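Long-range contact in glutathione transferase gst1-6 (Anopheles dirus, PDB 1V2A), which probably conjugates glutathione to electrophilic substrates, displacing a halide and forming an S-substituted glutathione, as a homodimeric glutathione transferase of the detoxifying Delta class: residues L81-R95 with F138-V152. Numbering follows the deposited sequence.
Sequences LYPKDPKVRSVVNQR and FVTERAYAAADHLTV
In the all-helical C-terminal domain of this transferase, the start of helix 86-115 and the loop before it pack against the end of helix 122-141 and the loop leading to helix 152-162, and Arg-95 reaches across to Phe-138 and Ala-145. Its chain bends at chi2 (-63°) and again at chi3 (-149°), which together lay the guanidinium almost flat over a face of the Phe-138 ring, a cation-pi stack with Arg-95 CZ 3.6 Å from the Phe-138 ring centroid; Val-91 CG1 covers the opposite face. Three further partners hold the group's rotation: NE donates to Ala-145 O at 2.7 Å, while Arg-95 NH2 bonds to water 1 and forms a salt bridge with Glu-141 OE2 (3.0 Å), whose hydrogen bond is bent and weak. Arg-142 NH1 lies only 3.3 Å from Arg-95 NH2; the same water bridges both, and the Glu-141 carboxylate may ease the like charges. Next along, the Ala-146 methyl presses on the helix, CB 3.5 Å from Val-92 CA, and is flanked by Val-91 CG1 and Val-92 CG2. At the far end Val-152 N donates to Leu-81 O (2.8 Å), beside the packing of Val-92 CG1 on Val-152 CG2. Thr-151 OG1 caps Ala-153 N, and Asp-154 OD2 takes Thr-151 N: the Ser/Thr-X-X-Asp N-capping box of the GST C-terminal domain, its cap bond here at N2.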
ATOM      1  N   LEU B  81      18.469   4.826   4.398  1.00 33.31           N
ATOM      2  CA  LEU B  81      17.505   3.791   4.024  1.00 32.32           C
ATOM      3  C   LEU B  81      16.140   4.413   3.754  1.00 33.31           C
ATOM      4  O   LEU B  81      15.300   3.823   3.079  1.00 34.38           O
ATOM      5  CB  LEU B  81      17.372   2.737   5.130  1.00 30.73           C
ATOM      6  CG  LEU B  81      18.573   1.823   5.399  1.00 30.07           C
ATOM      7  CD1 LEU B  81      18.218   0.803   6.475  1.00 24.71           C
ATOM      8  CD2 LEU B  81      18.978   1.128   4.106  1.00 28.50           C
ATOM      9  N   TYR B  82      15.921   5.604   4.303  1.00 33.12           N
ATOM     10  CA  TYR B  82      14.671   6.316   4.102  1.00 30.96           C
ATOM     11  C   TYR B  82      14.938   7.831   4.117  1.00 31.81           C
ATOM     12  O   TYR B  82      14.602   8.534   5.069  1.00 29.96           O
ATOM     13  CB  TYR B  82      13.659   5.928   5.181  1.00 29.44           C
ATOM     14  CG  TYR B  82      12.242   6.335   4.851  1.00 29.49           C
ATOM     15  CD1 TYR B  82      11.622   5.891   3.679  1.00 28.19           C
ATOM     16  CD2 TYR B  82      11.521   7.175   5.699  1.00 27.48           C
ATOM     17  CE1 TYR B  82      10.319   6.279   3.361  1.00 27.43           C
ATOM     18  CE2 TYR B  82      10.222   7.564   5.391  1.00 29.01           C
ATOM     19  CZ  TYR B  82       9.624   7.116   4.222  1.00 29.43           C
ATOM     20  OH  TYR B  82       8.330   7.507   3.923  1.00 29.15           O
ATOM     21  N   PRO B  83      15.552   8.346   3.041  1.00 31.71           N
ATOM     22  CA  PRO B  83      15.894   9.759   2.870  1.00 32.53           C
ATOM     23  C   PRO B  83      14.792  10.769   3.216  1.00 35.48           C
ATOM     24  O   PRO B  83      13.621  10.584   2.882  1.00 33.89           O
ATOM     25  CB  PRO B  83      16.305   9.830   1.403  1.00 32.77           C
ATOM     26  CG  PRO B  83      16.938   8.500   1.182  1.00 31.29           C
ATOM     27  CD  PRO B  83      15.976   7.561   1.867  1.00 31.37           C
ATOM     28  N   LYS B  84      15.200  11.851   3.872  1.00 36.08           N
ATOM     29  CA  LYS B  84      14.290  12.909   4.284  1.00 38.03           C
ATOM     30  C   LYS B  84      13.901  13.868   3.162  1.00 38.53           C
ATOM     31  O   LYS B  84      12.846  14.505   3.228  1.00 39.21           O
ATOM     32  CB  LYS B  84      14.913  13.696   5.438  1.00 39.57           C
ATOM     33  CG  LYS B  84      15.010  12.885   6.714  1.00 41.81           C
ATOM     34  CD  LYS B  84      15.682  13.665   7.820  1.00 42.12           C
ATOM     35  CE  LYS B  84      15.414  13.011   9.154  1.00 42.42           C
ATOM     36  NZ  LYS B  84      13.949  12.909   9.395  1.00 41.81           N
ATOM     37  N   ASP B  85      14.745  13.981   2.139  1.00 37.83           N
ATOM     38  CA  ASP B  85      14.440  14.874   1.027  1.00 38.38           C
ATOM     39  C   ASP B  85      13.193  14.408   0.284  1.00 38.58           C
ATOM     40  O   ASP B  85      13.199  13.368  -0.369  1.00 36.23           O
ATOM     41  CB  ASP B  85      15.605  14.954   0.052  1.00 38.75           C
ATOM     42  CG  ASP B  85      15.179  15.474  -1.299  1.00 40.63           C
ATOM     43  OD1 ASP B  85      14.460  16.493  -1.340  1.00 42.85           O
ATOM     44  OD2 ASP B  85      15.553  14.868  -2.323  1.00 44.17           O
ATOM     45  N   PRO B  86      12.102  15.188   0.373  1.00 39.75           N
ATOM     46  CA  PRO B  86      10.824  14.880  -0.276  1.00 38.63           C
ATOM     47  C   PRO B  86      10.942  14.501  -1.745  1.00 36.46           C
ATOM     48  O   PRO B  86      10.097  13.784  -2.269  1.00 36.44           O
ATOM     49  CB  PRO B  86      10.016  16.159  -0.066  1.00 40.64           C
ATOM     50  CG  PRO B  86      10.533  16.654   1.248  1.00 41.31           C
ATOM     51  CD  PRO B  86      12.025  16.478   1.081  1.00 39.37           C
ATOM     52  N   LYS B  87      11.987  14.984  -2.405  1.00 34.98           N
ATOM     53  CA  LYS B  87      12.204  14.685  -3.818  1.00 36.20           C
ATOM     54  C   LYS B  87      12.629  13.226  -3.981  1.00 36.37           C
ATOM     55  O   LYS B  87      12.330  12.585  -4.992  1.00 35.07           O
ATOM     56  CB  LYS B  87      13.293  15.598  -4.383  1.00 38.89           C
ATOM     57  CG  LYS B  87      12.956  17.088  -4.351  1.00 42.05           C
ATOM     58  CD  LYS B  87      12.097  17.495  -5.542  1.00 44.27           C
ATOM     59  CE  LYS B  87      11.693  18.967  -5.483  1.00 44.77           C
ATOM     60  NZ  LYS B  87      10.653  19.248  -4.442  1.00 45.72           N
ATOM     61  N   VAL B  88      13.338  12.708  -2.982  1.00 35.56           N
ATOM     62  CA  VAL B  88      13.799  11.324  -3.007  1.00 33.19           C
ATOM     63  C   VAL B  88      12.762  10.411  -2.371  1.00 31.16           C
ATOM     64  O   VAL B  88      12.394   9.382  -2.938  1.00 28.68           O
ATOM     65  CB  VAL B  88      15.126  11.153  -2.237  1.00 34.22           C
ATOM     66  CG1 VAL B  88      15.560   9.694  -2.272  1.00 32.50           C
ATOM     67  CG2 VAL B  88      16.201  12.045  -2.844  1.00 34.51           C
ATOM     68  N   ARG B  89      12.294  10.807  -1.193  1.00 29.73           N
ATOM     69  CA  ARG B  89      11.304  10.040  -0.447  1.00 28.52           C
ATOM     70  C   ARG B  89      10.027   9.742  -1.224  1.00 25.47           C
ATOM     71  O   ARG B  89       9.354   8.752  -0.946  1.00 27.23           O
ATOM     72  CB  ARG B  89      10.956  10.762   0.860  1.00 28.66           C
ATOM     73  CG  ARG B  89       9.986   9.982   1.728  1.00 29.82           C
ATOM     74  CD  ARG B  89       9.939  10.495   3.153  1.00 32.02           C
ATOM     75  NE  ARG B  89      11.181  10.226   3.870  1.00 33.48           N
ATOM     76  CZ  ARG B  89      11.364  10.466   5.165  1.00 34.67           C
ATOM     77  NH1 ARG B  89      10.384  10.979   5.890  1.00 33.14           N
ATOM     78  NH2 ARG B  89      12.526  10.184   5.737  1.00 32.87           N
ATOM     79  N   SER B  90       9.685  10.586  -2.194  1.00 26.55           N
ATOM     80  CA  SER B  90       8.480  10.352  -2.981  1.00 27.27           C
ATOM     81  C   SER B  90       8.656   9.109  -3.843  1.00 25.52           C
ATOM     82  O   SER B  90       7.706   8.356  -4.046  1.00 27.34           O
ATOM     83  CB  SER B  90       8.130  11.566  -3.863  1.00 23.82           C
ATOM     84  OG  SER B  90       9.150  11.871  -4.797  1.00 28.27           O
ATOM     85  N   VAL B  91       9.869   8.879  -4.329  1.00 23.59           N
ATOM     86  CA  VAL B  91      10.120   7.705  -5.163  1.00 25.55           C
ATOM     87  C   VAL B  91      10.051   6.438  -4.313  1.00 25.56           C
ATOM     88  O   VAL B  91       9.437   5.448  -4.704  1.00 22.97           O
ATOM     89  CB  VAL B  91      11.502   7.767  -5.837  1.00 24.29           C
ATOM     90  CG1 VAL B  91      11.563   6.749  -6.961  1.00 23.03           C
ATOM     91  CG2 VAL B  91      11.773   9.166  -6.363  1.00 25.13           C
ATOM     92  N   VAL B  92      10.683   6.485  -3.142  1.00 27.49           N
ATOM     93  CA  VAL B  92      10.688   5.355  -2.226  1.00 26.44           C
ATOM     94  C   VAL B  92       9.244   5.037  -1.882  1.00 27.86           C
ATOM     95  O   VAL B  92       8.792   3.900  -2.044  1.00 27.32           O
ATOM     96  CB  VAL B  92      11.473   5.693  -0.929  1.00 26.96           C
ATOM     97  CG1 VAL B  92      11.522   4.484  -0.013  1.00 25.05           C
ATOM     98  CG2 VAL B  92      12.893   6.126  -1.280  1.00 24.47           C
ATOM     99  N   ASN B  93       8.509   6.047  -1.427  1.00 28.22           N
ATOM    100  CA  ASN B  93       7.106   5.846  -1.081  1.00 26.16           C
ATOM    101  C   ASN B  93       6.326   5.262  -2.238  1.00 25.65           C
ATOM    102  O   ASN B  93       5.555   4.318  -2.053  1.00 25.41           O
ATOM    103  CB  ASN B  93       6.450   7.154  -0.652  1.00 26.72           C
ATOM    104  CG  ASN B  93       6.743   7.496   0.786  1.00 26.19           C
ATOM    105  OD1 ASN B  93       7.237   6.660   1.542  1.00 24.91           O
ATOM    106  ND2 ASN B  93       6.429   8.719   1.177  1.00 22.59           N
ATOM    107  N   GLN B  94       6.520   5.818  -3.431  1.00 24.86           N
ATOM    108  CA  GLN B  94       5.812   5.323  -4.603  1.00 24.32           C
ATOM    109  C   GLN B  94       6.166   3.867  -4.888  1.00 25.52           C
ATOM    110  O   GLN B  94       5.278   3.056  -5.156  1.00 24.45           O
ATOM    111  CB  GLN B  94       6.117   6.187  -5.822  1.00 24.35           C
ATOM    112  CG  GLN B  94       5.470   5.682  -7.105  1.00 23.77           C
ATOM    113  CD  GLN B  94       6.333   4.672  -7.834  1.00 25.41           C
ATOM    114  OE1 GLN B  94       5.917   3.536  -8.081  1.00 27.33           O
ATOM    115  NE2 GLN B  94       7.550   5.083  -8.184  1.00 23.70           N
ATOM    116  N   ARG B  95       7.455   3.534  -4.819  1.00 22.56           N
ATOM    117  CA  ARG B  95       7.888   2.165  -5.075  1.00 25.53           C
ATOM    118  C   ARG B  95       7.309   1.208  -4.025  1.00 26.31           C
ATOM    119  O   ARG B  95       7.078   0.028  -4.312  1.00 24.54           O
ATOM    120  CB  ARG B  95       9.416   2.047  -5.055  1.00 26.29           C
ATOM    121  CG  ARG B  95      10.194   3.046  -5.909  1.00 27.96           C
ATOM    122  CD  ARG B  95       9.930   2.946  -7.401  1.00 29.74           C
ATOM    123  NE  ARG B  95      11.114   3.330  -8.165  1.00 31.75           N
ATOM    124  CZ  ARG B  95      11.093   3.921  -9.357  1.00 34.59           C
ATOM    125  NH1 ARG B  95       9.938   4.216  -9.941  1.00 35.28           N
ATOM    126  NH2 ARG B  95      12.231   4.204  -9.975  1.00 34.17           N
ATOM    127  N   PHE B 138      12.588   0.398 -13.394  1.00 34.37           N
ATOM    128  CA  PHE B 138      13.037   1.053 -12.172  1.00 34.35           C
ATOM    129  C   PHE B 138      14.516   0.769 -11.898  1.00 34.96           C
ATOM    130  O   PHE B 138      15.305   1.683 -11.657  1.00 31.97           O
ATOM    131  CB  PHE B 138      12.205   0.573 -10.974  1.00 32.88           C
ATOM    132  CG  PHE B 138      10.743   0.934 -11.056  1.00 32.56           C
ATOM    133  CD1 PHE B 138       9.823   0.348 -10.189  1.00 33.60           C
ATOM    134  CD2 PHE B 138      10.289   1.875 -11.972  1.00 31.50           C
ATOM    135  CE1 PHE B 138       8.468   0.684 -10.242  1.00 31.06           C
ATOM    136  CE2 PHE B 138       8.941   2.218 -12.035  1.00 31.38           C
ATOM    137  CZ  PHE B 138       8.029   1.622 -11.162  1.00 32.23           C
ATOM    138  N   VAL B 139      14.885  -0.505 -11.940  1.00 35.17           N
ATOM    139  CA  VAL B 139      16.265  -0.900 -11.672  1.00 35.55           C
ATOM    140  C   VAL B 139      17.228  -0.726 -12.845  1.00 36.28           C
ATOM    141  O   VAL B 139      18.298  -1.336 -12.879  1.00 37.44           O
ATOM    142  CB  VAL B 139      16.321  -2.352 -11.152  1.00 34.39           C
ATOM    143  CG1 VAL B 139      15.629  -2.422  -9.806  1.00 32.48           C
ATOM    144  CG2 VAL B 139      15.647  -3.299 -12.137  1.00 33.13           C
ATOM    145  N   THR B 140      16.843   0.103 -13.812  1.00 37.61           N
ATOM    146  CA  THR B 140      17.710   0.392 -14.950  1.00 37.82           C
ATOM    147  C   THR B 140      18.014   1.886 -14.876  1.00 37.79           C
ATOM    148  O   THR B 140      19.148   2.318 -15.115  1.00 35.92           O
ATOM    149  CB  THR B 140      17.036   0.115 -16.306  1.00 38.83           C
ATOM    150  OG1 THR B 140      15.979   1.059 -16.513  1.00 42.21           O
ATOM    151  CG2 THR B 140      16.481  -1.286 -16.353  1.00 35.78           C
ATOM    152  N   GLU B 141      16.992   2.670 -14.540  1.00 35.41           N
ATOM    153  CA  GLU B 141      17.163   4.108 -14.419  1.00 37.78           C
ATOM    154  C   GLU B 141      18.132   4.386 -13.267  1.00 36.65           C
ATOM    155  O   GLU B 141      18.807   5.416 -13.239  1.00 36.36           O
ATOM    156  CB  GLU B 141      15.811   4.783 -14.191  1.00 39.39           C
ATOM    157  CG  GLU B 141      15.009   4.235 -13.029  1.00 45.22           C
ATOM    158  CD  GLU B 141      13.584   4.772 -12.998  1.00 46.61           C
ATOM    159  OE1 GLU B 141      13.405   6.007 -13.034  1.00 48.68           O
ATOM    160  OE2 GLU B 141      12.640   3.957 -12.933  1.00 49.08           O
ATOM    161  N   ARG B 142      18.198   3.450 -12.321  1.00 32.98           N
ATOM    162  CA  ARG B 142      19.117   3.555 -11.191  1.00 32.48           C
ATOM    163  C   ARG B 142      19.538   2.142 -10.802  1.00 32.60           C
ATOM    164  O   ARG B 142      18.885   1.168 -11.181  1.00 32.47           O
ATOM    165  CB  ARG B 142      18.471   4.236  -9.976  1.00 30.34           C
ATOM    166  CG  ARG B 142      17.772   5.549 -10.253  1.00 29.16           C
ATOM    167  CD  ARG B 142      17.633   6.364  -8.972  1.00 27.08           C
ATOM    168  NE  ARG B 142      16.694   7.471  -9.120  1.00 26.12           N
ATOM    169  CZ  ARG B 142      15.371   7.328  -9.210  1.00 28.02           C
ATOM    170  NH1 ARG B 142      14.814   6.118  -9.166  1.00 25.04           N
ATOM    171  NH2 ARG B 142      14.597   8.400  -9.339  1.00 26.06           N
ATOM    172  N   ALA B 143      20.627   2.038 -10.048  1.00 31.39           N
ATOM    173  CA  ALA B 143      21.135   0.746  -9.604  1.00 30.21           C
ATOM    174  C   ALA B 143      20.235   0.141  -8.538  1.00 28.83           C
ATOM    175  O   ALA B 143      20.231  -1.075  -8.343  1.00 27.78           O
ATOM    176  CB  ALA B 143      22.550   0.901  -9.062  1.00 31.03           C
ATOM    177  N   TYR B 144      19.476   0.992  -7.847  1.00 30.21           N
ATOM    178  CA  TYR B 144      18.563   0.533  -6.795  1.00 29.30           C
ATOM    179  C   TYR B 144      17.088   0.866  -7.056  1.00 28.37           C
ATOM    180  O   TYR B 144      16.764   1.703  -7.905  1.00 29.58           O
ATOM    181  CB  TYR B 144      18.991   1.095  -5.437  1.00 26.71           C
ATOM    182  CG  TYR B 144      20.395   0.702  -5.038  1.00 25.40           C
ATOM    183  CD1 TYR B 144      21.496   1.443  -5.467  1.00 27.38           C
ATOM    184  CD2 TYR B 144      20.624  -0.422  -4.243  1.00 24.39           C
ATOM    185  CE1 TYR B 144      22.800   1.078  -5.110  1.00 25.75           C
ATOM    186  CE2 TYR B 144      21.911  -0.801  -3.885  1.00 25.39           C
ATOM    187  CZ  TYR B 144      23.000  -0.043  -4.320  1.00 28.48           C
ATOM    188  OH  TYR B 144      24.286  -0.400  -3.956  1.00 28.18           O
ATOM    189  N   ALA B 145      16.206   0.209  -6.304  1.00 26.31           N
ATOM    190  CA  ALA B 145      14.762   0.367  -6.454  1.00 26.88           C
ATOM    191  C   ALA B 145      14.214   1.787  -6.536  1.00 27.64           C
ATOM    192  O   ALA B 145      13.410   2.085  -7.426  1.00 23.44           O
ATOM    193  CB  ALA B 145      14.039  -0.397  -5.347  1.00 25.39           C
ATOM    194  N   ALA B 146      14.632   2.658  -5.617  1.00 28.30           N
ATOM    195  CA  ALA B 146      14.136   4.029  -5.598  1.00 26.67           C
ATOM    196  C   ALA B 146      15.197   5.127  -5.491  1.00 28.83           C
ATOM    197  O   ALA B 146      14.863   6.296  -5.311  1.00 29.41           O
ATOM    198  CB  ALA B 146      13.128   4.185  -4.466  1.00 25.88           C
ATOM    199  N   ALA B 147      16.471   4.777  -5.592  1.00 29.44           N
ATOM    200  CA  ALA B 147      17.495   5.805  -5.492  1.00 28.43           C
ATOM    201  C   ALA B 147      18.845   5.309  -5.974  1.00 28.00           C
ATOM    202  O   ALA B 147      18.946   4.226  -6.553  1.00 29.25           O
ATOM    203  CB  ALA B 147      17.601   6.296  -4.043  1.00 27.85           C
ATOM    204  N   ASP B 148      19.871   6.118  -5.729  1.00 27.80           N
ATOM    205  CA  ASP B 148      21.242   5.808  -6.110  1.00 28.67           C
ATOM    206  C   ASP B 148      21.917   4.994  -4.998  1.00 27.92           C
ATOM    207  O   ASP B 148      23.138   4.845  -4.958  1.00 28.56           O
ATOM    208  CB  ASP B 148      22.008   7.111  -6.364  1.00 29.94           C
ATOM    209  CG  ASP B 148      22.256   7.904  -5.084  1.00 32.68           C
ATOM    210  OD1 ASP B 148      21.445   7.798  -4.135  1.00 30.63           O
ATOM    211  OD2 ASP B 148      23.264   8.639  -5.035  1.00 31.91           O
ATOM    212  N   HIS B 149      21.104   4.478  -4.086  1.00 26.75           N
ATOM    213  CA  HIS B 149      21.597   3.658  -2.988  1.00 27.15           C
ATOM    214  C   HIS B 149      20.427   2.872  -2.390  1.00 26.28           C
ATOM    215  O   HIS B 149      19.266   3.192  -2.626  1.00 26.20           O
ATOM    216  CB  HIS B 149      22.264   4.521  -1.899  1.00 23.85           C
ATOM    217  CG  HIS B 149      21.304   5.355  -1.112  1.00 22.69           C
ATOM    218  ND1 HIS B 149      20.865   6.590  -1.538  1.00 25.47           N
ATOM    219  CD2 HIS B 149      20.644   5.101   0.043  1.00 23.16           C
ATOM    220  CE1 HIS B 149      19.972   7.057  -0.682  1.00 22.93           C
ATOM    221  NE2 HIS B 149      19.820   6.172   0.286  1.00 23.18           N
ATOM    222  N   LEU B 150      20.748   1.849  -1.606  1.00 26.30           N
ATOM    223  CA  LEU B 150      19.739   1.009  -0.973  1.00 26.77           C
ATOM    224  C   LEU B 150      18.815   1.792  -0.038  1.00 27.30           C
ATOM    225  O   LEU B 150      19.250   2.685   0.684  1.00 26.10           O
ATOM    226  CB  LEU B 150      20.427  -0.105  -0.182  1.00 26.15           C
ATOM    227  CG  LEU B 150      19.560  -1.195   0.442  1.00 27.55           C
ATOM    228  CD1 LEU B 150      19.518  -2.407  -0.488  1.00 26.99           C
ATOM    229  CD2 LEU B 150      20.147  -1.592   1.792  1.00 27.42           C
ATOM    230  N   THR B 151      17.534   1.440  -0.057  1.00 26.94           N
ATOM    231  CA  THR B 151      16.538   2.067   0.801  1.00 25.31           C
ATOM    232  C   THR B 151      15.577   0.964   1.233  1.00 25.70           C
ATOM    233  O   THR B 151      15.747  -0.195   0.856  1.00 27.33           O
ATOM    234  CB  THR B 151      15.740   3.175   0.056  1.00 25.53           C
ATOM    235  OG1 THR B 151      14.976   2.601  -1.012  1.00 23.65           O
ATOM    236  CG2 THR B 151      16.683   4.218  -0.516  1.00 26.80           C
ATOM    237  N   VAL B 152      14.574   1.315   2.026  1.00 25.99           N
ATOM    238  CA  VAL B 152      13.598   0.333   2.468  1.00 25.48           C
ATOM    239  C   VAL B 152      12.828  -0.238   1.284  1.00 25.66           C
ATOM    240  O   VAL B 152      12.166  -1.272   1.401  1.00 24.58           O
ATOM    241  CB  VAL B 152      12.602   0.958   3.446  1.00 25.91           C
ATOM    242  CG1 VAL B 152      13.319   1.330   4.728  1.00 27.70           C
ATOM    243  CG2 VAL B 152      11.987   2.188   2.831  1.00 22.61           C
TER
HETATM  244  O   HOH W   1      15.283   3.603  -9.716  1.00 29.25           O